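Local coordinates for flavoredoxin (Desulfovibrio vulgaris str. 'Miyazaki F', PDB 2D5M), which binds flavin mononucleotide and probably carries electrons as a dimeric flavoprotein of the flavin reductase-like family, at residues P15-G20 / F66-P71; I70-Y75 / E113-I118. All blocks are in the same frame, centred on the assembly; numbering follows the deposited sequence.

Interaction 1: residues P15-G20 / F66-P71; sequences PLFLVG and FTISIP
Leu-18 and Ser-69 exchange two backbone hydrogen bonds, and Gly-20 and Thr-67 two more, joining 17-20 to 66-70 as antiparallel neighbours whose short axes run at 151°. Val-19 and Ile-68 form the non-hydrogen-bonded pair between them. The bond from Gly-20 N to Thr-67 O is 2.9 Å long. On the face carrying Val-19 and Ile-68, with the Phe-17 ring beside it, the contact is apolar: Ile-68 sends CG2, anti to its backbone N, over the Phe-17 ring, 4.0 Å from the centroid and 30° off the normal. Ile-70 CD1 comes to 4.1 Å from Phe-17 CE2, and further along Val-19 CG1 touches Phe-66 CD1. On the face of Leu-18, Thr-67 and Ser-69 a water bridges the strands. It gives one hydrogen to Leu-18 O and the other to Thr-67 OG1 (2.7 Å), and also bonds Ser-69 OG; both hydroxyls have further partners, Thr-67 in Pro-109 O and Ser-69 in Val-111 N. Past Ser-69, Pro-71 CD lies 3.6 Å from Leu-18 CD1 and 3.1 Å from Leu-16 O. This is antiparallel pairing inside the curled sheet of an FMN-binding flavin reductase-like fold, and Leu-16, near the start of strand 14-22, is part of the FMN pocket.

Interaction 2: residues I70-Y75 / E113-I118; sequences IPSRAY and EFPMAI
Pro-71 and Tyr-75 both meet the Phe-114 ring from the same side. Pro-71 CA sits over the face, 3.8 Å from the ring centroid in a CH-pi contact, while its CB reaches CE2 of the ring. Tyr-75 approaches obliquely, with CB 3.4 Å from Phe-114 CE1; the two ring planes are inclined at 41°, their centroids are 5.2 Å apart, and Phe-114 CD1 lies over a face of the Tyr-75 ring. Beyond it the phenol end of Tyr-75 crosses Glu-113 at about a right angle, OH lying 3.5 Å from Glu-113 CB, and a water that donates to Glu-113 O also bonds Tyr-75 OH. The Glu-113 carboxylate turns away, its OE2 bonded to Thr-99. On the strand side a single, nearly straight bond joins Ile-70 N to Met-116 O (2.9 Å). Ile-70 and Met-116 lie side by side, and Tyr-12 of the second subunit packs on both. Ile-70 O is buried without a polar partner, against Pro-115 CD at 3.2 Å. Here, next to the second subunit, strand 65-70 runs out of the sheet into the loop that leads to helix 76-82, with Tyr-75 at its N-cap position.

In the fold
Interactions 1 and 2 follow one another along the chain, with centres about 8 Å apart, and share Ile-70 and Pro-71, where strand 65-70 gives way to the loop leading to helix 76-82. That strand is the middle member of three: interaction 1 joins it to strand 14-22, interaction 2 to the start of strand 116-126, all within one antiparallel sheet. The two contacts also meet directly. Ile-68 O and Ile-118 N, 2.7 Å apart, probably form a hydrogen bond, and Phe-114 packs on Leu-18 and Ser-69. Both contacts are buried and both touch the second subunit, and interaction 1 also reaches the FMN pocket through Leu-16.

Interaction 1: residues P15-G20 / F66-P71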
ATOM      1  N   PRO A  15      -0.820  -0.527   4.327  1.00  5.74           N
ATOM      2  CA  PRO A  15      -0.180   0.345   5.318  1.00  6.11           C
ATOM      3  C   PRO A  15      -1.110   0.662   6.459  1.00  6.17           C
ATOM      4  O   PRO A  15      -2.323   0.398   6.473  1.00  7.46           O
ATOM      5  CB  PRO A  15       0.145   1.576   4.486  1.00  7.15           C
ATOM      6  CG  PRO A  15      -0.979   1.657   3.515  1.00  7.42           C
ATOM      7  CD  PRO A  15      -1.295   0.240   3.153  1.00  6.17           C
ATOM      8  N   LEU A  16      -0.517   1.304   7.467  1.00  7.03           N
ATOM      9  CA  LEU A  16      -1.260   1.866   8.582  1.00  7.43           C
ATOM     10  C   LEU A  16      -0.784   3.299   8.740  1.00  7.07           C
ATOM     11  O   LEU A  16       0.114   3.613   9.528  1.00 11.47           O
ATOM     12  CB  LEU A  16      -1.075   1.049   9.899  1.00  8.27           C
ATOM     13  CG  LEU A  16      -1.899   1.543  11.102  1.00 12.57           C
ATOM     14  CD1 LEU A  16      -3.372   1.431  10.812  1.00 16.07           C
ATOM     15  CD2 LEU A  16      -1.506   0.787  12.365  1.00 11.81           C
ATOM     16  N   PHE A  17      -1.347   4.184   7.928  1.00  6.34           N
ATOM     17  CA  PHE A  17      -1.014   5.593   7.954  1.00  6.24           C
ATOM     18  C   PHE A  17      -1.893   6.336   8.957  1.00  6.26           C
ATOM     19  O   PHE A  17      -3.094   6.209   8.920  1.00  7.76           O
ATOM     20  CB  PHE A  17      -1.261   6.187   6.573  1.00  6.94           C
ATOM     21  CG  PHE A  17      -0.306   5.682   5.472  1.00  7.02           C
ATOM     22  CD1 PHE A  17      -0.701   5.826   4.142  1.00  7.85           C
ATOM     23  CD2 PHE A  17       0.939   5.101   5.719  1.00  7.01           C
ATOM     24  CE1 PHE A  17       0.089   5.473   3.074  1.00  8.46           C
ATOM     25  CE2 PHE A  17       1.751   4.751   4.612  1.00  7.32           C
ATOM     26  CZ  PHE A  17       1.352   4.942   3.306  1.00  8.33           C
ATOM     27  N   LEU A  18      -1.292   7.198   9.781  1.00  5.35           N
ATOM     28  CA  LEU A  18      -2.093   8.101  10.573  1.00  5.00           C
ATOM     29  C   LEU A  18      -2.146   9.462   9.865  1.00  4.81           C
ATOM     30  O   LEU A  18      -1.131  10.171   9.730  1.00  5.43           O
ATOM     31  CB  LEU A  18      -1.628   8.277  11.997  1.00  6.13           C
ATOM     32  CG  LEU A  18      -1.940   7.047  12.879  0.33  7.87           C
ATOM     33  CD1 LEU A  18      -1.039   5.890  12.486  0.33 17.85           C
ATOM     34  CD2 LEU A  18      -1.870   7.445  14.349  0.33  6.85           C
ATOM     35  N   VAL A  19      -3.322   9.808   9.363  1.00  4.86           N
ATOM     36  CA  VAL A  19      -3.551  11.024   8.590  1.00  4.75           C
ATOM     37  C   VAL A  19      -3.856  12.137   9.551  1.00  5.16           C
ATOM     38  O   VAL A  19      -4.837  12.064  10.316  1.00  5.52           O
ATOM     39  CB  VAL A  19      -4.709  10.818   7.604  1.00  5.25           C
ATOM     40  CG1 VAL A  19      -4.963  12.102   6.847  1.00  6.02           C
ATOM     41  CG2 VAL A  19      -4.406   9.690   6.607  1.00  6.96           C
ATOM     42  N   GLY A  20      -3.000  13.166   9.555  1.00  5.37           N
ATOM     43  CA  GLY A  20      -3.066  14.270  10.527  1.00  5.30           C
ATOM     44  C   GLY A  20      -3.608  15.517   9.883  1.00  5.41           C
ATOM     45  O   GLY A  20      -3.231  15.882   8.758  1.00  5.92           O
ATOM     46  N   PHE A  66      -2.545  17.795   4.746  1.00  6.08           N
ATOM     47  CA  PHE A  66      -2.603  16.740   5.721  1.00  5.87           C
ATOM     48  C   PHE A  66      -1.186  16.165   5.847  1.00  5.29           C
ATOM     49  O   PHE A  66      -0.333  16.388   4.992  1.00  6.23           O
ATOM     50  CB  PHE A  66      -3.597  15.643   5.360  1.00  6.21           C
ATOM     51  CG  PHE A  66      -3.400  14.932   4.031  1.00  5.93           C
ATOM     52  CD1 PHE A  66      -2.741  13.690   4.007  1.00  6.20           C
ATOM     53  CD2 PHE A  66      -3.887  15.427   2.855  1.00  7.84           C
ATOM     54  CE1 PHE A  66      -2.627  12.993   2.810  1.00  7.04           C
ATOM     55  CE2 PHE A  66      -3.710  14.752   1.641  1.00  8.74           C
ATOM     56  CZ  PHE A  66      -3.085  13.522   1.612  1.00  7.54           C
ATOM     57  N   THR A  67      -0.962  15.438   6.927  1.00  5.32           N
ATOM     58  CA  THR A  67       0.253  14.698   7.094  1.00  5.24           C
ATOM     59  C   THR A  67      -0.069  13.198   7.146  1.00  4.87           C
ATOM     60  O   THR A  67      -1.204  12.821   7.369  1.00  5.33           O
ATOM     61  CB  THR A  67       1.005  15.074   8.393  1.00  5.38           C
ATOM     62  OG1 THR A  67       0.192  14.653   9.472  1.00  6.19           O
ATOM     63  CG2 THR A  67       1.305  16.547   8.433  1.00  6.30           C
ATOM     64  N   ILE A  68       0.973  12.379   6.954  1.00  4.77           N
ATOM     65  CA  ILE A  68       0.951  10.961   7.236  1.00  5.36           C
ATOM     66  C   ILE A  68       2.080  10.692   8.211  1.00  5.20           C
ATOM     67  O   ILE A  68       3.229  10.933   7.911  1.00  5.77           O
ATOM     68  CB  ILE A  68       1.052  10.136   5.953  1.00  5.45           C
ATOM     69  CG1 ILE A  68      -0.260  10.245   5.158  1.00  5.84           C
ATOM     70  CG2 ILE A  68       1.430   8.667   6.277  1.00  6.53           C
ATOM     71  CD1 ILE A  68      -0.194   9.709   3.754  1.00  6.66           C
ATOM     72  N   SER A  69       1.708  10.148   9.356  1.00  5.11           N
ATOM     73  CA  SER A  69       2.691   9.709  10.338  1.00  5.74           C
ATOM     74  C   SER A  69       2.657   8.189  10.388  1.00  5.50           C
ATOM     75  O   SER A  69       1.587   7.575  10.406  1.00  6.56           O
ATOM     76  CB  SER A  69       2.378  10.300  11.716  1.00  5.99           C
ATOM     77  OG  SER A  69       2.368  11.698  11.719  1.00  6.17           O
ATOM     78  N   ILE A  70       3.848   7.577  10.397  1.00  5.62           N
ATOM     79  CA  ILE A  70       3.961   6.117  10.314  1.00  6.33           C
ATOM     80  C   ILE A  70       4.319   5.598  11.710  1.00  5.64           C
ATOM     81  O   ILE A  70       5.375   5.925  12.215  1.00  6.71           O
ATOM     82  CB  ILE A  70       4.976   5.738   9.252  1.00  7.95           C
ATOM     83  CG1 ILE A  70       4.475   6.234   7.884  1.00 12.83           C
ATOM     84  CG2 ILE A  70       5.243   4.255   9.239  1.00  9.88           C
ATOM     85  CD1 ILE A  70       5.140   5.883   6.644  1.00 13.16           C
ATOM     86  N   PRO A  71       3.413   4.822  12.326  1.00  7.11           N
ATOM     87  CA  PRO A  71       3.696   4.351  13.704  1.00  7.91           C
ATOM     88  C   PRO A  71       4.757   3.235  13.645  1.00  8.08           C
ATOM     89  O   PRO A  71       4.781   2.406  12.729  1.00  9.01           O
ATOM     90  CB  PRO A  71       2.387   3.774  14.176  1.00  9.19           C
ATOM     91  CG  PRO A  71       1.714   3.352  12.907  1.00  9.43           C
ATOM     92  CD  PRO A  71       2.124   4.363  11.828  1.00  9.14           C
TER
HETATM   93  O   HOH W   1      -0.100  12.444  10.982  1.00  5.61           O

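Interaction 2: residues I70-Y75 / E113-I118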
ATOM      1  N   ILE A  70       3.848   7.577  10.397  1.00  5.62           N
ATOM      2  CA  ILE A  70       3.961   6.117  10.314  1.00  6.33           C
ATOM      3  C   ILE A  70       4.319   5.598  11.710  1.00  5.64           C
ATOM      4  O   ILE A  70       5.375   5.925  12.215  1.00  6.71           O
ATOM      5  CB  ILE A  70       4.976   5.738   9.252  1.00  7.95           C
ATOM      6  CG1 ILE A  70       4.475   6.234   7.884  1.00 12.83           C
ATOM      7  CG2 ILE A  70       5.243   4.255   9.239  1.00  9.88           C
ATOM      8  CD1 ILE A  70       5.140   5.883   6.644  1.00 13.16           C
ATOM      9  N   PRO A  71       3.413   4.822  12.326  1.00  7.11           N
ATOM     10  CA  PRO A  71       3.696   4.351  13.704  1.00  7.91           C
ATOM     11  C   PRO A  71       4.757   3.235  13.645  1.00  8.08           C
ATOM     12  O   PRO A  71       4.781   2.406  12.729  1.00  9.01           O
ATOM     13  CB  PRO A  71       2.387   3.774  14.176  1.00  9.19           C
ATOM     14  CG  PRO A  71       1.714   3.352  12.907  1.00  9.43           C
ATOM     15  CD  PRO A  71       2.124   4.363  11.828  1.00  9.14           C
ATOM     16  N   SER A  72       5.552   3.145  14.678  1.00  8.46           N
ATOM     17  CA  SER A  72       6.388   2.015  15.027  1.00  8.24           C
ATOM     18  C   SER A  72       5.551   1.083  15.902  1.00  8.37           C
ATOM     19  O   SER A  72       4.441   1.422  16.351  1.00  8.76           O
ATOM     20  CB  SER A  72       7.644   2.402  15.743  1.00 10.73           C
ATOM     21  OG  SER A  72       7.312   3.098  16.906  1.00 14.48           O
ATOM     22  N   ARG A  73       6.072  -0.119  16.143  1.00  9.24           N
ATOM     23  CA  ARG A  73       5.252  -1.096  16.839  1.00  9.35           C
ATOM     24  C   ARG A  73       4.869  -0.626  18.233  1.00  8.42           C
ATOM     25  O   ARG A  73       3.815  -1.045  18.718  1.00  9.31           O
ATOM     26  CB  ARG A  73       5.989  -2.441  16.913  1.00 10.81           C
ATOM     27  CG  ARG A  73       7.028  -2.550  18.022  1.00 10.71           C
ATOM     28  CD  ARG A  73       7.670  -3.926  18.024  1.00 11.55           C
ATOM     29  NE  ARG A  73       8.391  -4.186  16.821  1.00 10.86           N
ATOM     30  CZ  ARG A  73       8.805  -5.382  16.379  1.00 10.88           C
ATOM     31  NH1 ARG A  73       8.532  -6.476  17.075  1.00 13.84           N
ATOM     32  NH2 ARG A  73       9.487  -5.416  15.229  1.00 11.88           N
ATOM     33  N   ALA A  74       5.663   0.217  18.886  1.00  9.68           N
ATOM     34  CA  ALA A  74       5.267   0.695  20.216  1.00 10.57           C
ATOM     35  C   ALA A  74       3.961   1.467  20.247  1.00  9.03           C
ATOM     36  O   ALA A  74       3.366   1.632  21.314  1.00 10.52           O
ATOM     37  CB  ALA A  74       6.420   1.578  20.757  1.00 16.99           C
ATOM     38  N   TYR A  75       3.564   1.984  19.087  1.00  7.43           N
ATOM     39  CA  TYR A  75       2.405   2.845  18.980  1.00  7.02           C
ATOM     40  C   TYR A  75       1.253   2.154  18.218  1.00  6.90           C
ATOM     41  O   TYR A  75       0.325   2.847  17.774  1.00  7.05           O
ATOM     42  CB  TYR A  75       2.787   4.183  18.318  1.00  7.60           C
ATOM     43  CG  TYR A  75       3.733   4.951  19.202  1.00  7.60           C
ATOM     44  CD1 TYR A  75       3.243   5.601  20.344  1.00  9.14           C
ATOM     45  CD2 TYR A  75       5.100   4.980  18.948  1.00  8.73           C
ATOM     46  CE1 TYR A  75       4.102   6.307  21.176  1.00  9.94           C
ATOM     47  CE2 TYR A  75       5.923   5.690  19.805  1.00  9.85           C
ATOM     48  CZ  TYR A  75       5.434   6.311  20.891  1.00  9.54           C
ATOM     49  OH  TYR A  75       6.268   7.014  21.755  1.00 12.58           O
ATOM     50  N   GLU A 113       6.000  11.663  18.155  1.00  6.53           N
ATOM     51  CA  GLU A 113       6.597  10.475  18.705  1.00  7.12           C
ATOM     52  C   GLU A 113       6.908   9.426  17.658  1.00  7.21           C
ATOM     53  O   GLU A 113       7.658   8.488  17.953  1.00  8.81           O
ATOM     54  CB  GLU A 113       5.655   9.847  19.755  1.00  7.89           C
ATOM     55  CG  GLU A 113       5.495  10.618  21.039  1.00  7.38           C
ATOM     56  CD  GLU A 113       4.714  11.872  20.982  1.00  6.84           C
ATOM     57  OE1 GLU A 113       3.951  12.105  20.025  1.00  6.67           O
ATOM     58  OE2 GLU A 113       4.813  12.650  21.965  1.00  8.85           O
ATOM     59  N   PHE A 114       6.268   9.511  16.483  1.00  6.87           N
ATOM     60  CA  PHE A 114       6.452   8.473  15.470  1.00  7.07           C
ATOM     61  C   PHE A 114       7.769   8.686  14.730  1.00  7.42           C
ATOM     62  O   PHE A 114       8.271   9.789  14.647  1.00  8.65           O
ATOM     63  CB  PHE A 114       5.291   8.445  14.505  1.00  7.23           C
ATOM     64  CG  PHE A 114       3.975   7.939  15.075  1.00  6.44           C
ATOM     65  CD1 PHE A 114       3.757   7.649  16.423  1.00  6.69           C
ATOM     66  CD2 PHE A 114       2.914   7.728  14.202  1.00  6.82           C
ATOM     67  CE1 PHE A 114       2.516   7.246  16.885  1.00  6.85           C
ATOM     68  CE2 PHE A 114       1.694   7.324  14.669  1.00  8.03           C
ATOM     69  CZ  PHE A 114       1.474   7.096  15.995  1.00  6.85           C
ATOM     70  N   PRO A 115       8.317   7.612  14.179  1.00  6.99           N
ATOM     71  CA  PRO A 115       9.645   7.699  13.596  1.00  7.74           C
ATOM     72  C   PRO A 115       9.705   8.417  12.267  1.00  7.59           C
ATOM     73  O   PRO A 115      10.784   8.862  11.804  1.00  8.91           O
ATOM     74  CB  PRO A 115      10.027   6.231  13.432  1.00  8.61           C
ATOM     75  CG  PRO A 115       8.709   5.485  13.278  1.00  8.81           C
ATOM     76  CD  PRO A 115       7.870   6.217  14.276  1.00  7.66           C
ATOM     77  N   MET A 116       8.595   8.503  11.582  1.00  7.57           N
ATOM     78  CA  MET A 116       8.549   9.018  10.212  1.00  7.17           C
ATOM     79  C   MET A 116       7.236   9.790  10.008  1.00  7.17           C
ATOM     80  O   MET A 116       6.167   9.332  10.390  1.00  7.41           O
ATOM     81  CB  MET A 116       8.634   7.877   9.233  1.00  9.08           C
ATOM     82  CG  MET A 116       8.576   8.213   7.777  1.00 10.61           C
ATOM     83  SD  MET A 116       9.109   6.694   6.931  1.00 15.42           S
ATOM     84  CE  MET A 116       9.007   7.307   5.299  1.00 20.22           C
ATOM     85  N   ALA A 117       7.343  10.938   9.351  1.00  6.56           N
ATOM     86  CA  ALA A 117       6.198  11.782   9.071  1.00  7.46           C
ATOM     87  C   ALA A 117       6.381  12.385   7.653  1.00  7.13           C
ATOM     88  O   ALA A 117       7.479  12.706   7.242  1.00 10.28           O
ATOM     89  CB  ALA A 117       6.049  12.867  10.102  1.00 10.61           C
ATOM     90  N   ILE A 118       5.271  12.500   6.963  1.00  6.03           N
ATOM     91  CA  ILE A 118       5.216  13.010   5.604  1.00  6.13           C
ATOM     92  C   ILE A 118       4.257  14.192   5.585  1.00  5.81           C
ATOM     93  O   ILE A 118       3.142  14.083   6.132  1.00  5.85           O
ATOM     94  CB  ILE A 118       4.719  11.887   4.642  1.00  6.55           C
ATOM     95  CG1 ILE A 118       5.511  10.610   4.799  1.00  7.10           C
ATOM     96  CG2 ILE A 118       4.729  12.424   3.222  1.00  6.83           C
ATOM     97  CD1 ILE A 118       4.942   9.436   4.021  1.00  8.45           C
TER
HETATM   98  O   HOH W   2       8.514   7.782  20.564  1.00 20.84           O